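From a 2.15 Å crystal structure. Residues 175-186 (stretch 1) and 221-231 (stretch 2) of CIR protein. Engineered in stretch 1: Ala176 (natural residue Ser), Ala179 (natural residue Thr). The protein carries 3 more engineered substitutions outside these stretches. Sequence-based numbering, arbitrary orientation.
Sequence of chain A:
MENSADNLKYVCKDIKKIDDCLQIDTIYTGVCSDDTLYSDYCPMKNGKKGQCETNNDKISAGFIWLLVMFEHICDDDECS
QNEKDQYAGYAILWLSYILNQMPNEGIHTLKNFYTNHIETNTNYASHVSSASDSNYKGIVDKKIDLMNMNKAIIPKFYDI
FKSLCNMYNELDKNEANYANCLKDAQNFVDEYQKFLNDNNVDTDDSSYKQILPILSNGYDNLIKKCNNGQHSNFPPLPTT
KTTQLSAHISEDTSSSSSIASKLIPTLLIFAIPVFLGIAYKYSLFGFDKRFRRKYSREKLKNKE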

# COMPACT_ATOMS: atom_id res chain seq x y z
N GLU A 175 -6.52 21.32 3.50
CA GLU A 175 -5.99 21.97 2.29
C GLU A 175 -4.78 22.89 2.63
O GLU A 175 -3.71 22.37 2.94
CB GLU A 175 -7.13 22.65 1.48
CG GLU A 175 -8.27 21.70 1.13
CD GLU A 175 -9.53 22.37 0.63
OE1 GLU A 175 -9.65 23.61 0.76
OE2 GLU A 175 -10.42 21.65 0.10
N ALA A 176 -4.94 24.24 2.61
CA ALA A 176 -3.83 25.14 2.95
C ALA A 176 -3.82 25.55 4.44
O ALA A 176 -3.06 26.45 4.82
CB ALA A 176 -3.87 26.38 2.06
N ASN A 177 -4.64 24.91 5.28
CA ASN A 177 -4.68 25.21 6.71
C ASN A 177 -4.60 23.93 7.54
O ASN A 177 -5.47 23.67 8.38
CB ASN A 177 -5.90 26.05 7.09
CG ASN A 177 -5.63 26.99 8.24
OD1 ASN A 177 -4.75 26.74 9.08
ND2 ASN A 177 -6.37 28.11 8.30
N TYR A 178 -3.56 23.13 7.30
CA TYR A 178 -3.32 21.93 8.08
C TYR A 178 -2.39 22.44 9.19
O TYR A 178 -1.17 22.34 9.12
CB TYR A 178 -2.70 20.82 7.20
CG TYR A 178 -2.37 19.52 7.90
CD1 TYR A 178 -2.84 19.24 9.17
CD2 TYR A 178 -1.59 18.56 7.27
CE1 TYR A 178 -2.49 18.06 9.83
CE2 TYR A 178 -1.24 17.37 7.91
CZ TYR A 178 -1.68 17.14 9.19
OH TYR A 178 -1.35 15.96 9.81
N ALA A 179 -3.02 23.08 10.19
CA ALA A 179 -2.37 23.71 11.34
C ALA A 179 -1.64 22.71 12.23
O ALA A 179 -0.63 23.05 12.83
CB ALA A 179 -3.40 24.47 12.15
N ASN A 180 -2.13 21.47 12.30
CA ASN A 180 -1.50 20.44 13.11
C ASN A 180 -0.40 19.68 12.37
O ASN A 180 0.05 18.67 12.90
CB ASN A 180 -2.54 19.43 13.59
CG ASN A 180 -3.40 19.93 14.72
OD1 ASN A 180 -3.10 20.95 15.36
ND2 ASN A 180 -4.47 19.21 14.99
N CYS A 181 0.01 20.11 11.15
CA CYS A 181 1.01 19.35 10.40
C CYS A 181 2.31 19.19 11.14
O CYS A 181 2.84 18.09 11.17
CB CYS A 181 1.23 19.89 9.00
SG CYS A 181 2.22 18.79 7.93
N LEU A 182 2.84 20.26 11.74
CA LEU A 182 4.10 20.18 12.46
C LEU A 182 4.00 19.25 13.67
O LEU A 182 4.85 18.38 13.84
CB LEU A 182 4.64 21.57 12.83
CG LEU A 182 5.99 21.59 13.55
CD1 LEU A 182 7.09 20.94 12.71
CD2 LEU A 182 6.38 22.99 13.93
N LYS A 183 2.95 19.39 14.48
CA LYS A 183 2.71 18.53 15.64
C LYS A 183 2.60 17.07 15.21
O LYS A 183 3.23 16.21 15.82
CB LYS A 183 1.41 18.98 16.36
CG LYS A 183 1.08 18.18 17.61
CD LYS A 183 -0.28 18.58 18.24
CE LYS A 183 -0.19 19.61 19.35
NZ LYS A 183 -1.03 19.26 20.54
N ASP A 184 1.85 16.78 14.13
CA ASP A 184 1.68 15.42 13.63
C ASP A 184 2.98 14.83 13.07
O ASP A 184 3.23 13.65 13.26
CB ASP A 184 0.55 15.33 12.60
CG ASP A 184 -0.84 15.56 13.18
OD1 ASP A 184 -0.96 15.64 14.43
OD2 ASP A 184 -1.80 15.68 12.38
N ALA A 185 3.79 15.65 12.38
CA ALA A 185 5.06 15.22 11.83
C ALA A 185 6.04 14.86 12.96
O ALA A 185 6.74 13.86 12.85
CB ALA A 185 5.65 16.31 10.94
N GLN A 186 6.03 15.63 14.06
CA GLN A 186 6.87 15.35 15.23
C GLN A 186 6.44 14.05 15.91
O GLN A 186 7.31 13.25 16.27
CB GLN A 186 6.89 16.52 16.23
CG GLN A 186 8.02 16.39 17.29
CD GLN A 186 9.46 16.62 16.81
OE1 GLN A 186 9.84 17.72 16.38
NE2 GLN A 186 10.29 15.57 16.86
N ASN A 221 7.68 14.27 0.88
CA ASN A 221 6.65 14.93 0.08
C ASN A 221 5.62 15.59 0.98
O ASN A 221 5.19 16.70 0.70
CB ASN A 221 6.00 13.98 -0.93
CG ASN A 221 4.88 14.67 -1.69
OD1 ASN A 221 5.13 15.43 -2.65
ND2 ASN A 221 3.63 14.49 -1.24
N LEU A 222 5.21 14.90 2.06
CA LEU A 222 4.21 15.44 2.97
C LEU A 222 4.63 16.83 3.57
O LEU A 222 3.85 17.79 3.50
CB LEU A 222 3.91 14.41 4.07
CG LEU A 222 2.75 14.65 5.06
CD1 LEU A 222 3.20 15.46 6.28
CD2 LEU A 222 1.50 15.21 4.39
N ILE A 223 5.86 16.92 4.09
CA ILE A 223 6.30 18.15 4.71
C ILE A 223 6.53 19.27 3.68
O ILE A 223 6.29 20.43 3.99
CB ILE A 223 7.50 17.93 5.68
CG1 ILE A 223 8.79 17.52 4.95
CG2 ILE A 223 7.10 16.90 6.75
CD1 ILE A 223 10.02 17.17 5.91
N LYS A 224 6.92 18.92 2.44
CA LYS A 224 7.03 19.89 1.37
C LYS A 224 5.63 20.47 1.06
O LYS A 224 5.51 21.65 0.81
CB LYS A 224 7.60 19.24 0.09
CG LYS A 224 9.10 19.01 0.12
CD LYS A 224 9.55 18.22 -1.12
CE LYS A 224 11.05 18.04 -1.20
NZ LYS A 224 11.46 17.43 -2.50
N LYS A 225 4.57 19.62 1.08
CA LYS A 225 3.19 20.05 0.81
C LYS A 225 2.65 20.90 1.96
O LYS A 225 2.00 21.91 1.70
CB LYS A 225 2.25 18.87 0.48
CG LYS A 225 2.57 18.16 -0.84
CD LYS A 225 2.43 19.08 -2.07
CE LYS A 225 2.91 18.44 -3.36
NZ LYS A 225 2.51 19.23 -4.57
N CYS A 226 2.94 20.55 3.22
CA CYS A 226 2.51 21.37 4.36
C CYS A 226 3.15 22.73 4.29
O CYS A 226 2.47 23.73 4.49
CB CYS A 226 2.82 20.69 5.68
SG CYS A 226 1.73 19.30 6.05
N ASN A 227 4.44 22.80 3.88
CA ASN A 227 5.13 24.07 3.73
C ASN A 227 4.74 24.86 2.47
O ASN A 227 5.44 25.79 2.09
CB ASN A 227 6.64 23.89 3.83
CG ASN A 227 7.14 24.15 5.23
OD1 ASN A 227 6.44 24.72 6.08
ND2 ASN A 227 8.35 23.73 5.51
N ASN A 228 3.61 24.51 1.85
CA ASN A 228 3.04 25.27 0.75
C ASN A 228 1.94 26.24 1.23
O ASN A 228 1.61 27.19 0.53
CB ASN A 228 2.54 24.37 -0.38
CG ASN A 228 3.65 23.84 -1.25
OD1 ASN A 228 4.78 24.31 -1.20
ND2 ASN A 228 3.37 22.83 -2.06
N GLY A 229 1.39 26.01 2.41
CA GLY A 229 0.39 26.89 3.00
C GLY A 229 0.76 27.41 4.38
O GLY A 229 -0.03 28.11 5.00
N GLN A 230 1.96 27.05 4.88
CA GLN A 230 2.49 27.48 6.16
C GLN A 230 4.04 27.61 6.08
O GLN A 230 4.63 27.42 5.01
CB GLN A 230 2.03 26.52 7.30
CG GLN A 230 2.79 25.21 7.32
CD GLN A 230 2.30 24.29 8.40
OE1 GLN A 230 2.92 24.14 9.46
NE2 GLN A 230 1.18 23.65 8.15
N HIS A 231 4.69 27.95 7.20
CA HIS A 231 6.13 28.08 7.23
C HIS A 231 6.69 27.46 8.48
O HIS A 231 6.81 28.14 9.48
CB HIS A 231 6.52 29.55 7.10
CG HIS A 231 7.93 29.73 6.67
ND1 HIS A 231 8.41 29.14 5.52
CD2 HIS A 231 8.94 30.39 7.28
CE1 HIS A 231 9.69 29.46 5.46
NE2 HIS A 231 10.05 30.22 6.49
O HOH W 1 1.67 22.97 11.49

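A disulfide and a glutamine amide join the two stretches of CIR protein, and the residues that cover the most surface, Cys181, Gln230 and Cys226, supply both. Helix 181-186 and helix 221-226 run nearly antiparallel, at 164°, with axes 11.0 Å apart at closest approach, so the start of the first helix lies beside the end of the second. There the CA-to-CB bonds of Cys181 and Cys226 point toward the opposite stretch, and Cys181 SG bonds to Cys226 SG at 2.0 Å with a chi3 of 85°, close to the 90° that an unstrained disulfide prefers. The buried cross-link has apolar neighbours: Cys181 SG lies 3.8 Å from Leu222 CD1, and Cys226 SG lies 3.6 Å from Tyr178 CD2, approaching the ring obliquely. Farther along the helices the packing loosens, with Ala185 CB 4.5 Å from Ile223 CG2.

Gln230, just beyond the second helix, reaches back with chi1 p and chi2 t. Its NE2 donates a hydrogen bond to Tyr178 O (2.9 Å), the same carbonyl that accepts from Cys181 N at 3.2 Å within the type I turn Tyr178-Cys181. The amide therefore fastens onto the turn that leads into the first helix. The other end of the amide works through water 1, which donates to Gln230 OE1 and to the backbone O of the engineered Ala179, both at 2.7 Å, and accepts from Leu182 N at 3.0 Å. Tyr178 is also held within its own stretch, its OH donating to Asp184 OD2 at 2.6 Å.

At the exposed margin, the backbones of Gly229 and the engineered Ala176 come close, CA to CA 4.6 Å. Their carbonyls, Ala176 O and Gly229 O, are 3.5 Å apart; both are acceptors, so no hydrogen bond forms. An ideal CB on Gly229 would lie 2.7 Å from Ala176 O, a clash that glycine avoids.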